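Local structure of PlaB phospholipase (Legionella pneumophila, 6ZTI) at residues 197-202 and 322-327; 212-217 and 392-397; 316-321 and 448-453. The protein is a phospholipase of the alpha/beta-hydrolase class, linked to virulence, whose activity is controlled by tetramerization that depends on bound NAD(H). All coordinates share one frame; numbering follows the deposited sequence.

Contact 1: residues 197-202 and 322-327; sequences GQKIDR and HKEFVK. With SND (thionicotinamide-adenine-dinucleotide), chain I.
E324, on strand 323-327, reaches across to the loop 197-202 and meets the guanidinium group of R202 with both carboxylate oxygens. The stronger bond runs from R202 NH2 to E324 OE1, 3.0 Å long and nearly straight at 169°; a weak one joins R202 NE to E324 OE2 at 3.3 Å. OE1 lies in the guanidinium plane, yet the donor stands above the carboxylate plane, because the two flat groups are turned 44° apart. The fork is therefore twisted rather than flat. With CG anti to its backbone N (chi1 176°) and the chain extended beyond it, E324 spans the gap between the two backbones; the CA atoms of K199 and E324 are 9.8 Å apart.

K199 adds a second positive charge: its chain bends at chi2 and brings NZ to 3.8 Å from E324 OE2, a long salt bridge. One water accepts from I200 N and donates to E324 OE1, tying the carboxylate to the loop backbone as well. V326, two residues along the strand, lays CG2 against R202 CD at 4.0 Å, so a branched apolar side chain suits the aliphatic part of the arginine.

R202 also lines a dinucleotide pocket completed by Y393 and E370 of a second subunit. Its carbonyl O accepts a 3.1 Å hydrogen bond from thioamide N7N of thionicotinamide-adenine-dinucleotide, and its guanidinium makes a cation-pi contact with Y335. A glutamate facing two cations probably stays ionised, and its paired oxygens probably limit guanidinium rotation, consistent with a second-shell part for E324 beside the dinucleotide site.

Contact 2: residues 212-217 and 392-397; sequences TGESGS and TYFLDY. With SND (thionicotinamide-adenine-dinucleotide), chain J.
Dinucleotide pockets flank the place where the loop 212-217 packs on strand 390-396: Y393 reaches toward the bound dinucleotides, while its neighbour F394 points the other way and meets E214, S215 and G216. On the strand's side F394 makes all of the contact with the loop, through its ring. F394 CD2 lies 3.7 Å from E214 OE2 and F394 CE2 3.8 Å from E214 CD, with carboxylate and ring planes 46° apart, so the acid crosses the ring at a slant. S215 O comes up to the ring edge, 3.7 Å from F394 CE2, where the slightly positive C-H rim suits a carbonyl; this oxygen is buried without a hydrogen-bond partner. G216 O also lies near the ring plane, 4.2 Å from F394 CZ.

The loop turns here through a type II beta turn from E214 to S217. G216 sits at its third position with a positive phi of 89°, a conformation open to glycine, and with the F394 ring packed close by. The turn is closed by a weak backbone bond from S217 N to E214 O, and S217 OG donates to the same oxygen over 2.9 Å. E214 extends fully from the turn, with CG anti to the backbone N, and its carboxylate is held by a salt bridge to R222, which also makes a cation-pi contact with F394. The glutamate next to an aromatic ring is thus paired with a cation.

As alternate residues of a strand do, Y393 faces opposite to F394. Its hydroxyl donates to N3A of the adenine in thionicotinamide-adenine-dinucleotide, with 2.8 Å between Y393 OH and N3A, and is also hydrogen-bonded to N6A of a second bound dinucleotide; R381 lines the pocket too.

Contact 3: residues 316-321 and 448-453; sequences ETQKNE and HPNETV
Q318, near the end of helix 300-320, and N450, in the turn leading into strand 452-463, join their side-chain amides by a pair of hydrogen bonds. Q318 NE2 donates to N450 OD1 over 2.9 Å with an angle of 174°, and N450 ND2 returns the bond to Q318 OE1, also 2.9 Å, at 163°. Each acceptor oxygen lies close to the plane of the amide that donates to it, but the amide planes are 41° apart, and each donor consequently stands somewhat above its acceptor's carbonyl plane. Glutamine and asparagine suit this reciprocal pairing because each carries an NH2 donor group and a carbonyl acceptor side by side. The extended glutamine bridges most of the gap and the shorter asparagine completes it.

The backbone gives N450 its position. It occupies the third place of a type II beta turn from H448 to E451, closed by E451 N to H448 O at 3.3 Å, and its positive phi is of the left-handed kind that asparagine tolerates well. P449, at the second place, has the phi that proline's ring requires.

Further hydrogen bonds extend the pairing on both sides. Q318 NE2 also donates to Q198 OE1, which uses the amide's other hydrogen, while on the far side the backbone of N450 is bonded to Y340 on the adjoining strand and to the side chain of N227.

Contacts 2 and 3 are buried, whereas contact 1 lies at the surface; contacts 1 and 2 both adjoin bound dinucleotide, contact 3 does not. Their chemistry differs accordingly: a charge network with a bridging water at the surface; within, a neutral amide pair in contact 3 and, in contact 2, a phenyl ring against a glutamate whose charge R222 balances. Contacts 2 and 3 both reach the large mixed sheet and touch where Y397 packs on P449. Contacts 1 and 2 draw on the same long loop after strand 191-197, and I200 CD1 lies 3.4 Å from S217 O. Contacts 1 and 3 also touch, and helix 300-320 is followed after two residues by strand 323-327.

Contact 1: residues 197-202 and 322-327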
loop_
_atom_site.group_PDB
_atom_site.type_symbol
_atom_site.label_atom_id
_atom_site.label_comp_id
_atom_site.label_asym_id
_atom_site.label_seq_id
_atom_site.Cartn_x
_atom_site.Cartn_y
_atom_site.Cartn_z
ATOM N N GLY B 197 8.879 -15.205 33.998
ATOM C CA GLY B 197 7.995 -16.301 34.307
ATOM C C GLY B 197 7.384 -16.815 33.017
ATOM O O GLY B 197 7.547 -16.215 31.951
ATOM N N GLN B 198 6.667 -17.930 33.135
ATOM C CA GLN B 198 6.024 -18.552 31.981
ATOM C C GLN B 198 4.608 -19.012 32.301
ATOM O O GLN B 198 4.115 -19.982 31.711
ATOM C CB GLN B 198 6.838 -19.731 31.471
ATOM C CG GLN B 198 7.165 -20.756 32.506
ATOM C CD GLN B 198 7.728 -21.979 31.859
ATOM O OE1 GLN B 198 8.618 -21.885 31.012
ATOM N NE2 GLN B 198 7.189 -23.131 32.207
ATOM N N LYS B 199 3.939 -18.309 33.200
ATOM C CA LYS B 199 2.560 -18.584 33.576
ATOM C C LYS B 199 1.633 -17.634 32.820
ATOM O O LYS B 199 1.896 -16.431 32.760
ATOM C CB LYS B 199 2.381 -18.389 35.086
ATOM C CG LYS B 199 1.243 -19.165 35.704
ATOM C CD LYS B 199 1.597 -20.642 35.817
ATOM C CE LYS B 199 0.557 -21.393 36.632
ATOM N NZ LYS B 199 0.639 -22.865 36.407
ATOM N N ILE B 200 0.562 -18.165 32.234
ATOM C CA ILE B 200 -0.472 -17.324 31.637
ATOM C C ILE B 200 -1.456 -16.957 32.730
ATOM O O ILE B 200 -1.898 -17.825 33.493
ATOM C CB ILE B 200 -1.197 -18.035 30.482
ATOM C CG1 ILE B 200 -0.217 -18.473 29.393
ATOM C CG2 ILE B 200 -2.288 -17.121 29.910
ATOM C CD1 ILE B 200 0.649 -17.355 28.830
ATOM N N ASP B 201 -1.792 -15.676 32.830
ATOM C CA ASP B 201 -2.929 -15.300 33.663
ATOM C C ASP B 201 -4.162 -15.519 32.793
ATOM O O ASP B 201 -4.491 -14.702 31.927
ATOM C CB ASP B 201 -2.837 -13.873 34.184
ATOM C CG ASP B 201 -3.942 -13.565 35.206
ATOM O OD1 ASP B 201 -4.972 -14.266 35.180
ATOM O OD2 ASP B 201 -3.793 -12.650 36.042
ATOM N N ARG B 202 -4.840 -16.643 33.019
ATOM C CA ARG B 202 -5.859 -17.110 32.086
ATOM C C ARG B 202 -7.123 -16.268 32.133
ATOM O O ARG B 202 -7.975 -16.419 31.251
ATOM C CB ARG B 202 -6.157 -18.587 32.367
ATOM C CG ARG B 202 -4.902 -19.448 32.185
ATOM C CD ARG B 202 -5.195 -20.875 31.781
ATOM N NE ARG B 202 -3.953 -21.574 31.508
ATOM C CZ ARG B 202 -3.326 -21.549 30.338
ATOM N NH1 ARG B 202 -3.827 -20.870 29.312
ATOM N NH2 ARG B 202 -2.189 -22.206 30.197
ATOM N N HIS B 322 5.147 -28.098 33.659
ATOM C CA HIS B 322 5.013 -28.784 32.381
ATOM C C HIS B 322 3.560 -29.105 32.060
ATOM O O HIS B 322 3.148 -29.042 30.896
ATOM C CB HIS B 322 5.842 -30.055 32.419
ATOM C CG HIS B 322 5.668 -30.928 31.225
ATOM N ND1 HIS B 322 5.288 -32.247 31.325
ATOM C CD2 HIS B 322 5.833 -30.681 29.906
ATOM C CE1 HIS B 322 5.226 -32.777 30.116
ATOM N NE2 HIS B 322 5.553 -31.849 29.239
ATOM N N LYS B 323 2.778 -29.492 33.066
ATOM C CA LYS B 323 1.363 -29.796 32.887
ATOM C C LYS B 323 0.546 -28.962 33.859
ATOM O O LYS B 323 0.867 -28.891 35.048
ATOM C CB LYS B 323 1.061 -31.282 33.107
ATOM C CG LYS B 323 1.503 -32.165 31.967
ATOM C CD LYS B 323 0.953 -33.577 32.150
ATOM C CE LYS B 323 1.931 -34.653 31.678
ATOM N NZ LYS B 323 1.670 -35.101 30.274
ATOM N N GLU B 324 -0.512 -28.348 33.350
ATOM C CA GLU B 324 -1.401 -27.496 34.123
ATOM C C GLU B 324 -2.824 -27.930 33.826
ATOM O O GLU B 324 -3.195 -28.079 32.657
ATOM C CB GLU B 324 -1.183 -26.026 33.746
ATOM C CG GLU B 324 -2.118 -25.004 34.407
ATOM C CD GLU B 324 -1.989 -23.626 33.767
ATOM O OE1 GLU B 324 -1.317 -23.531 32.709
ATOM O OE2 GLU B 324 -2.547 -22.647 34.309
ATOM N N PHE B 325 -3.609 -28.150 34.878
ATOM C CA PHE B 325 -5.004 -28.558 34.760
ATOM C C PHE B 325 -5.875 -27.446 35.319
ATOM O O PHE B 325 -5.691 -27.031 36.468
ATOM C CB PHE B 325 -5.262 -29.877 35.492
ATOM C CG PHE B 325 -4.582 -31.054 34.854
ATOM C CD1 PHE B 325 -3.270 -31.376 35.175
ATOM C CD2 PHE B 325 -5.241 -31.823 33.920
ATOM C CE1 PHE B 325 -2.634 -32.448 34.574
ATOM C CE2 PHE B 325 -4.612 -32.899 33.317
ATOM C CZ PHE B 325 -3.307 -33.211 33.647
ATOM N N VAL B 326 -6.808 -26.960 34.505
ATOM C CA VAL B 326 -7.694 -25.860 34.875
ATOM C C VAL B 326 -9.116 -26.390 34.905
ATOM O O VAL B 326 -9.647 -26.819 33.873
ATOM C CB VAL B 326 -7.575 -24.682 33.901
ATOM C CG1 VAL B 326 -8.417 -23.530 34.386
ATOM C CG2 VAL B 326 -6.130 -24.277 33.754
ATOM N N LYS B 327 -9.736 -26.350 36.081
ATOM C CA LYS B 327 -11.056 -26.922 36.296
ATOM C C LYS B 327 -12.088 -25.813 36.423
ATOM O O LYS B 327 -11.880 -24.837 37.153
ATOM C CB LYS B 327 -11.082 -27.805 37.545
ATOM C CG LYS B 327 -10.711 -29.251 37.274
ATOM C CD LYS B 327 -11.046 -30.161 38.452
ATOM C CE LYS B 327 -9.831 -30.405 39.336
ATOM N NZ LYS B 327 -10.134 -31.288 40.497
HETATM P PA SND I . -7.023 -21.502 20.780
HETATM O O1A SND I . -7.412 -20.631 21.942
HETATM O O2A SND I . -5.540 -21.759 20.621
HETATM O O5B SND I . -7.593 -20.881 19.393
HETATM C C5B SND I . -7.210 -21.357 18.087
HETATM C C4B SND I . -7.534 -20.217 17.150
HETATM O O4B SND I . -8.926 -19.853 17.320
HETATM C C3B SND I . -6.753 -18.932 17.398
HETATM O O3B SND I . -6.604 -18.171 16.209
HETATM C C2B SND I . -7.643 -18.196 18.395
HETATM O O2B SND I . -7.419 -16.792 18.371
HETATM C C1B SND I . -9.028 -18.546 17.846
HETATM N N9A SND I . -10.108 -18.530 18.831
HETATM C C8A SND I . -10.055 -18.964 20.131
HETATM N N7A SND I . -11.176 -18.809 20.791
HETATM C C5A SND I . -12.030 -18.234 19.863
HETATM C C6A SND I . -13.366 -17.799 19.940
HETATM N N6A SND I . -14.107 -17.872 21.048
HETATM N N1A SND I . -13.920 -17.265 18.828
HETATM C C2A SND I . -13.177 -17.169 17.723
HETATM N N3A SND I . -11.904 -17.527 17.537
HETATM C C4A SND I . -11.385 -18.059 18.649
HETATM O O3 SND I . -7.800 -22.888 20.759
HETATM P PN SND I . -8.344 -23.969 21.803
HETATM O O1N SND I . -7.340 -24.136 22.873
HETATM O O2N SND I . -8.795 -25.158 21.048
HETATM O O5D SND I . -9.595 -23.159 22.367
HETATM C C5D SND I . -10.718 -23.793 22.996
HETATM C C4D SND I . -11.339 -22.765 23.906
HETATM O O4D SND I . -10.442 -22.480 25.005
HETATM C C3D SND I . -11.650 -21.420 23.246
HETATM O O3D SND I . -12.939 -21.005 23.673
HETATM C C2D SND I . -10.514 -20.522 23.743
HETATM O O2D SND I . -10.844 -19.141 23.823
HETATM C C1D SND I . -10.297 -21.094 25.132
HETATM N N1N SND I . -8.901 -20.813 25.577
HETATM C C2N SND I . -8.773 -20.129 26.726
HETATM C C3N SND I . -7.520 -19.894 27.252
HETATM C C7N SND I . -7.349 -19.103 28.499
HETATM S S7N SND I . -5.845 -18.918 29.184
HETATM N N7N SND I . -8.433 -18.559 29.012
HETATM C C4N SND I . -6.413 -20.382 26.573
HETATM C C5N SND I . -6.573 -21.065 25.382
HETATM C C6N SND I . -7.836 -21.269 24.892
HETATM O O HOH W 1 0.620 -21.183 31.903
#

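Contact 2: residues 212-217 and 392-397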
loop_
_atom_site.group_PDB
_atom_site.type_symbol
_atom_site.label_atom_id
_atom_site.label_comp_id
_atom_site.label_asym_id
_atom_site.label_seq_id
_atom_site.Cartn_x
_atom_site.Cartn_y
_atom_site.Cartn_z
ATOM N N THR B 212 -1.792 -14.207 23.394
ATOM C CA THR B 212 -1.964 -13.860 24.801
ATOM C C THR B 212 -2.016 -15.079 25.714
ATOM O O THR B 212 -2.074 -14.905 26.937
ATOM C CB THR B 212 -3.220 -13.027 24.975
ATOM O OG1 THR B 212 -4.361 -13.756 24.515
ATOM C CG2 THR B 212 -3.100 -11.734 24.183
ATOM N N GLY B 213 -2.021 -16.295 25.159
ATOM C CA GLY B 213 -1.906 -17.514 25.950
ATOM C C GLY B 213 -0.842 -18.482 25.448
ATOM O O GLY B 213 -0.866 -19.666 25.795
ATOM N N GLU B 214 0.113 -17.989 24.658
ATOM C CA GLU B 214 1.057 -18.863 23.969
ATOM C C GLU B 214 1.936 -19.621 24.949
ATOM O O GLU B 214 2.535 -19.031 25.856
ATOM C CB GLU B 214 1.928 -18.039 23.031
ATOM C CG GLU B 214 2.903 -18.819 22.200
ATOM C CD GLU B 214 3.741 -17.892 21.352
ATOM O OE1 GLU B 214 4.350 -16.955 21.927
ATOM O OE2 GLU B 214 3.743 -18.062 20.114
ATOM N N SER B 215 2.026 -20.930 24.742
ATOM C CA SER B 215 2.877 -21.763 25.582
ATOM C C SER B 215 4.326 -21.368 25.363
ATOM O O SER B 215 4.752 -21.130 24.228
ATOM C CB SER B 215 2.670 -23.235 25.244
ATOM O OG SER B 215 2.807 -23.436 23.842
ATOM N N GLY B 216 5.091 -21.293 26.450
ATOM C CA GLY B 216 6.445 -20.782 26.366
ATOM C C GLY B 216 6.554 -19.290 26.538
ATOM O O GLY B 216 7.656 -18.741 26.393
ATOM N N SER B 217 5.452 -18.623 26.852
ATOM C CA SER B 217 5.410 -17.192 27.072
ATOM C C SER B 217 4.670 -16.921 28.372
ATOM O O SER B 217 4.025 -17.807 28.944
ATOM C CB SER B 217 4.723 -16.466 25.915
ATOM O OG SER B 217 3.344 -16.278 26.192
ATOM N N THR B 392 10.879 -14.956 11.821
ATOM C CA THR B 392 11.081 -15.522 13.149
ATOM C C THR B 392 10.272 -16.807 13.288
ATOM O O THR B 392 9.047 -16.795 13.127
ATOM C CB THR B 392 10.702 -14.502 14.233
ATOM O OG1 THR B 392 11.563 -13.352 14.140
ATOM C CG2 THR B 392 10.857 -15.098 15.593
ATOM N N TYR B 393 10.952 -17.903 13.596
ATOM C CA TYR B 393 10.309 -19.169 13.921
ATOM C C TYR B 393 10.418 -19.419 15.415
ATOM O O TYR B 393 11.442 -19.122 16.030
ATOM C CB TYR B 393 10.959 -20.349 13.181
ATOM C CG TYR B 393 10.238 -20.783 11.911
ATOM C CD1 TYR B 393 10.147 -19.943 10.824
ATOM C CD2 TYR B 393 9.677 -22.041 11.809
ATOM C CE1 TYR B 393 9.498 -20.329 9.672
ATOM C CE2 TYR B 393 9.023 -22.446 10.650
ATOM C CZ TYR B 393 8.947 -21.591 9.585
ATOM O OH TYR B 393 8.298 -21.988 8.433
ATOM N N PHE B 394 9.370 -20.004 15.972
ATOM C CA PHE B 394 9.289 -20.385 17.370
ATOM C C PHE B 394 9.015 -21.879 17.411
ATOM O O PHE B 394 8.012 -22.345 16.845
ATOM C CB PHE B 394 8.179 -19.577 18.050
ATOM C CG PHE B 394 8.193 -19.636 19.549
ATOM C CD1 PHE B 394 9.380 -19.475 20.259
ATOM C CD2 PHE B 394 7.009 -19.800 20.248
ATOM C CE1 PHE B 394 9.373 -19.522 21.626
ATOM C CE2 PHE B 394 7.001 -19.841 21.613
ATOM C CZ PHE B 394 8.185 -19.710 22.305
ATOM N N LEU B 395 9.901 -22.621 18.072
ATOM C CA LEU B 395 9.926 -24.069 18.002
ATOM C C LEU B 395 9.899 -24.671 19.395
ATOM O O LEU B 395 10.409 -24.089 20.359
ATOM C CB LEU B 395 11.190 -24.586 17.286
ATOM C CG LEU B 395 11.521 -23.952 15.940
ATOM C CD1 LEU B 395 12.871 -24.506 15.470
ATOM C CD2 LEU B 395 10.440 -24.198 14.919
ATOM N N ASP B 396 9.334 -25.872 19.469
ATOM C CA ASP B 396 9.335 -26.660 20.694
ATOM C C ASP B 396 10.653 -27.416 20.752
ATOM O O ASP B 396 10.878 -28.358 19.987
ATOM C CB ASP B 396 8.136 -27.604 20.722
ATOM C CG ASP B 396 7.983 -28.332 22.043
ATOM O OD1 ASP B 396 9.007 -28.753 22.622
ATOM O OD2 ASP B 396 6.830 -28.491 22.506
ATOM N N TYR B 397 11.531 -27.005 21.656
ATOM C CA TYR B 397 12.849 -27.615 21.701
ATOM C C TYR B 397 12.780 -29.063 22.164
ATOM O O TYR B 397 13.527 -29.915 21.678
ATOM C CB TYR B 397 13.768 -26.826 22.620
ATOM C CG TYR B 397 15.113 -27.499 22.761
ATOM C CD1 TYR B 397 15.327 -28.463 23.734
ATOM C CD2 TYR B 397 16.158 -27.199 21.890
ATOM C CE1 TYR B 397 16.549 -29.092 23.857
ATOM C CE2 TYR B 397 17.384 -27.825 22.004
ATOM C CZ TYR B 397 17.569 -28.778 22.989
ATOM O OH TYR B 397 18.784 -29.411 23.130
HETATM P PA SND J . 3.123 -28.880 9.826
HETATM O O1A SND J . 3.573 -29.571 8.567
HETATM O O2A SND J . 1.657 -28.758 10.039
HETATM O O5B SND J . 3.787 -27.406 9.865
HETATM C C5B SND J . 3.627 -26.458 10.934
HETATM C C4B SND J . 4.137 -25.142 10.397
HETATM O O4B SND J . 5.543 -25.248 10.063
HETATM C C3B SND J . 3.466 -24.683 9.112
HETATM O O3B SND J . 3.563 -23.276 9.043
HETATM C C2B SND J . 4.329 -25.337 8.039
HETATM O O2B SND J . 4.195 -24.661 6.795
HETATM C C1B SND J . 5.716 -25.149 8.659
HETATM N N9A SND J . 6.708 -26.134 8.247
HETATM C C8A SND J . 6.525 -27.481 8.062
HETATM N N7A SND J . 7.606 -28.119 7.682
HETATM C C5A SND J . 8.569 -27.121 7.610
HETATM C C6A SND J . 9.934 -27.141 7.268
HETATM N N6A SND J . 10.586 -28.240 6.891
HETATM N N1A SND J . 10.615 -25.972 7.325
HETATM C C2A SND J . 9.962 -24.865 7.691
HETATM N N3A SND J . 8.674 -24.720 8.014
HETATM C C4A SND J . 8.028 -25.894 7.957
HETATM O O3 SND J . 3.716 -29.553 11.138
HETATM P PN SND J . 4.103 -31.044 11.557
HETATM O O1N SND J . 3.098 -31.983 11.006
HETATM O O2N SND J . 4.376 -31.035 13.005
HETATM O O5D SND J . 5.449 -31.224 10.716
HETATM C C5D SND J . 6.380 -32.286 11.018
HETATM C C4D SND J . 7.093 -32.683 9.748
HETATM O O4D SND J . 6.205 -33.439 8.893
HETATM C C3D SND J . 7.605 -31.530 8.890
HETATM O O3D SND J . 8.827 -31.939 8.303
HETATM C C2D SND J . 6.535 -31.399 7.810
HETATM O O2D SND J . 7.063 -30.830 6.617
HETATM C C1D SND J . 6.176 -32.861 7.611
HETATM N N1N SND J . 4.771 -33.026 7.050
HETATM C C2N SND J . 4.618 -33.673 5.883
HETATM C C3N SND J . 3.351 -33.918 5.389
HETATM C C7N SND J . 3.148 -34.630 4.100
HETATM S S7N SND J . 1.618 -35.015 3.567
HETATM N N7N SND J . 4.227 -34.933 3.407
HETATM C C4N SND J . 2.257 -33.471 6.123
HETATM C C5N SND J . 2.448 -32.793 7.311
HETATM C C6N SND J . 3.722 -32.579 7.765
#

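Contact 3: residues 316-321 and 448-453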
loop_
_atom_site.group_PDB
_atom_site.type_symbol
_atom_site.label_atom_id
_atom_site.label_comp_id
_atom_site.label_asym_id
_atom_site.label_seq_id
_atom_site.Cartn_x
_atom_site.Cartn_y
_atom_site.Cartn_z
ATOM N N GLU B 316 13.691 -26.425 37.807
ATOM C CA GLU B 316 12.613 -26.855 38.690
ATOM C C GLU B 316 11.273 -26.277 38.248
ATOM O O GLU B 316 10.258 -26.984 38.222
ATOM C CB GLU B 316 12.935 -26.439 40.128
ATOM C CG GLU B 316 11.850 -26.732 41.141
ATOM C CD GLU B 316 12.117 -26.068 42.487
ATOM O OE1 GLU B 316 12.595 -24.910 42.507
ATOM O OE2 GLU B 316 11.846 -26.701 43.528
ATOM N N THR B 317 11.246 -24.986 37.917
ATOM C CA THR B 317 10.015 -24.355 37.465
ATOM C C THR B 317 9.451 -25.068 36.249
ATOM O O THR B 317 8.251 -25.348 36.177
ATOM C CB THR B 317 10.274 -22.889 37.128
ATOM O OG1 THR B 317 10.666 -22.187 38.315
ATOM C CG2 THR B 317 9.017 -22.240 36.528
ATOM N N GLN B 318 10.303 -25.351 35.267
ATOM C CA GLN B 318 9.781 -25.832 34.000
ATOM C C GLN B 318 9.326 -27.280 34.094
ATOM O O GLN B 318 8.382 -27.671 33.401
ATOM C CB GLN B 318 10.829 -25.609 32.910
ATOM C CG GLN B 318 11.037 -24.119 32.640
ATOM C CD GLN B 318 11.887 -23.806 31.413
ATOM O OE1 GLN B 318 12.997 -24.321 31.245
ATOM N NE2 GLN B 318 11.375 -22.925 30.563
ATOM N N LYS B 319 9.931 -28.082 34.972
ATOM C CA LYS B 319 9.386 -29.417 35.212
ATOM C C LYS B 319 8.035 -29.340 35.920
ATOM O O LYS B 319 7.075 -30.010 35.516
ATOM C CB LYS B 319 10.378 -30.256 36.024
ATOM C CG LYS B 319 11.657 -30.549 35.275
ATOM C CD LYS B 319 11.507 -31.756 34.363
ATOM C CE LYS B 319 12.855 -32.194 33.799
ATOM N NZ LYS B 319 13.862 -32.465 34.878
ATOM N N ASN B 320 7.931 -28.491 36.948
ATOM C CA ASN B 320 6.712 -28.426 37.752
ATOM C C ASN B 320 5.533 -27.858 36.971
ATOM O O ASN B 320 4.384 -28.212 37.252
ATOM C CB ASN B 320 6.940 -27.574 39.003
ATOM C CG ASN B 320 7.768 -28.285 40.060
ATOM O OD1 ASN B 320 7.978 -29.492 39.995
ATOM N ND2 ASN B 320 8.228 -27.531 41.052
ATOM N N GLU B 321 5.789 -26.970 36.016
ATOM C CA GLU B 321 4.742 -26.304 35.255
ATOM C C GLU B 321 4.492 -26.966 33.912
ATOM O O GLU B 321 3.690 -26.457 33.116
ATOM C CB GLU B 321 5.111 -24.829 35.068
ATOM C CG GLU B 321 5.296 -24.112 36.418
ATOM C CD GLU B 321 5.422 -22.601 36.296
ATOM O OE1 GLU B 321 5.675 -22.108 35.175
ATOM O OE2 GLU B 321 5.260 -21.913 37.329
ATOM N N HIS B 448 19.076 -24.055 21.608
ATOM C CA HIS B 448 19.111 -24.320 23.028
ATOM C C HIS B 448 17.741 -23.995 23.599
ATOM O O HIS B 448 17.083 -23.050 23.136
ATOM C CB HIS B 448 20.166 -23.480 23.744
ATOM C CG HIS B 448 21.542 -23.665 23.203
ATOM N ND1 HIS B 448 22.386 -24.657 23.651
ATOM C CD2 HIS B 448 22.222 -22.993 22.246
ATOM C CE1 HIS B 448 23.530 -24.590 22.995
ATOM N NE2 HIS B 448 23.458 -23.583 22.139
ATOM N N PRO B 449 17.286 -24.748 24.590
ATOM C CA PRO B 449 16.017 -24.409 25.225
ATOM C C PRO B 449 16.103 -23.054 25.898
ATOM O O PRO B 449 17.143 -22.678 26.434
ATOM C CB PRO B 449 15.806 -25.540 26.232
ATOM C CG PRO B 449 17.210 -26.059 26.517
ATOM C CD PRO B 449 17.938 -25.912 25.225
ATOM N N ASN B 450 14.997 -22.319 25.850
ATOM C CA ASN B 450 14.881 -20.987 26.432
ATOM C C ASN B 450 15.833 -19.971 25.806
ATOM O O ASN B 450 16.130 -18.959 26.433
ATOM C CB ASN B 450 15.109 -21.000 27.949
ATOM C CG ASN B 450 14.207 -21.971 28.653
ATOM O OD1 ASN B 450 13.023 -22.092 28.329
ATOM N ND2 ASN B 450 14.773 -22.717 29.579
ATOM N N GLU B 451 16.316 -20.206 24.582
ATOM C CA GLU B 451 17.210 -19.262 23.918
ATOM C C GLU B 451 16.705 -18.898 22.526
ATOM O O GLU B 451 16.066 -19.700 21.837
ATOM C CB GLU B 451 18.646 -19.804 23.799
ATOM C CG GLU B 451 19.364 -19.927 25.127
ATOM C CD GLU B 451 20.859 -20.140 24.970
ATOM O OE1 GLU B 451 21.375 -20.051 23.831
ATOM O OE2 GLU B 451 21.526 -20.397 25.995
ATOM N N THR B 452 16.992 -17.651 22.148
ATOM C CA THR B 452 16.907 -17.156 20.782
ATOM C C THR B 452 18.261 -17.374 20.103
ATOM O O THR B 452 19.303 -17.244 20.739
ATOM C CB THR B 452 16.550 -15.657 20.783
ATOM O OG1 THR B 452 15.234 -15.461 21.310
ATOM C CG2 THR B 452 16.580 -15.074 19.397
ATOM N N VAL B 453 18.250 -17.727 18.816
ATOM C CA VAL B 453 19.466 -17.728 18.000
ATOM C C VAL B 453 19.221 -16.845 16.781
ATOM O O VAL B 453 18.184 -16.967 16.116
ATOM C CB VAL B 453 19.898 -19.150 17.588
ATOM C CG1 VAL B 453 18.823 -19.851 16.759
ATOM C CG2 VAL B 453 21.208 -19.117 16.808
#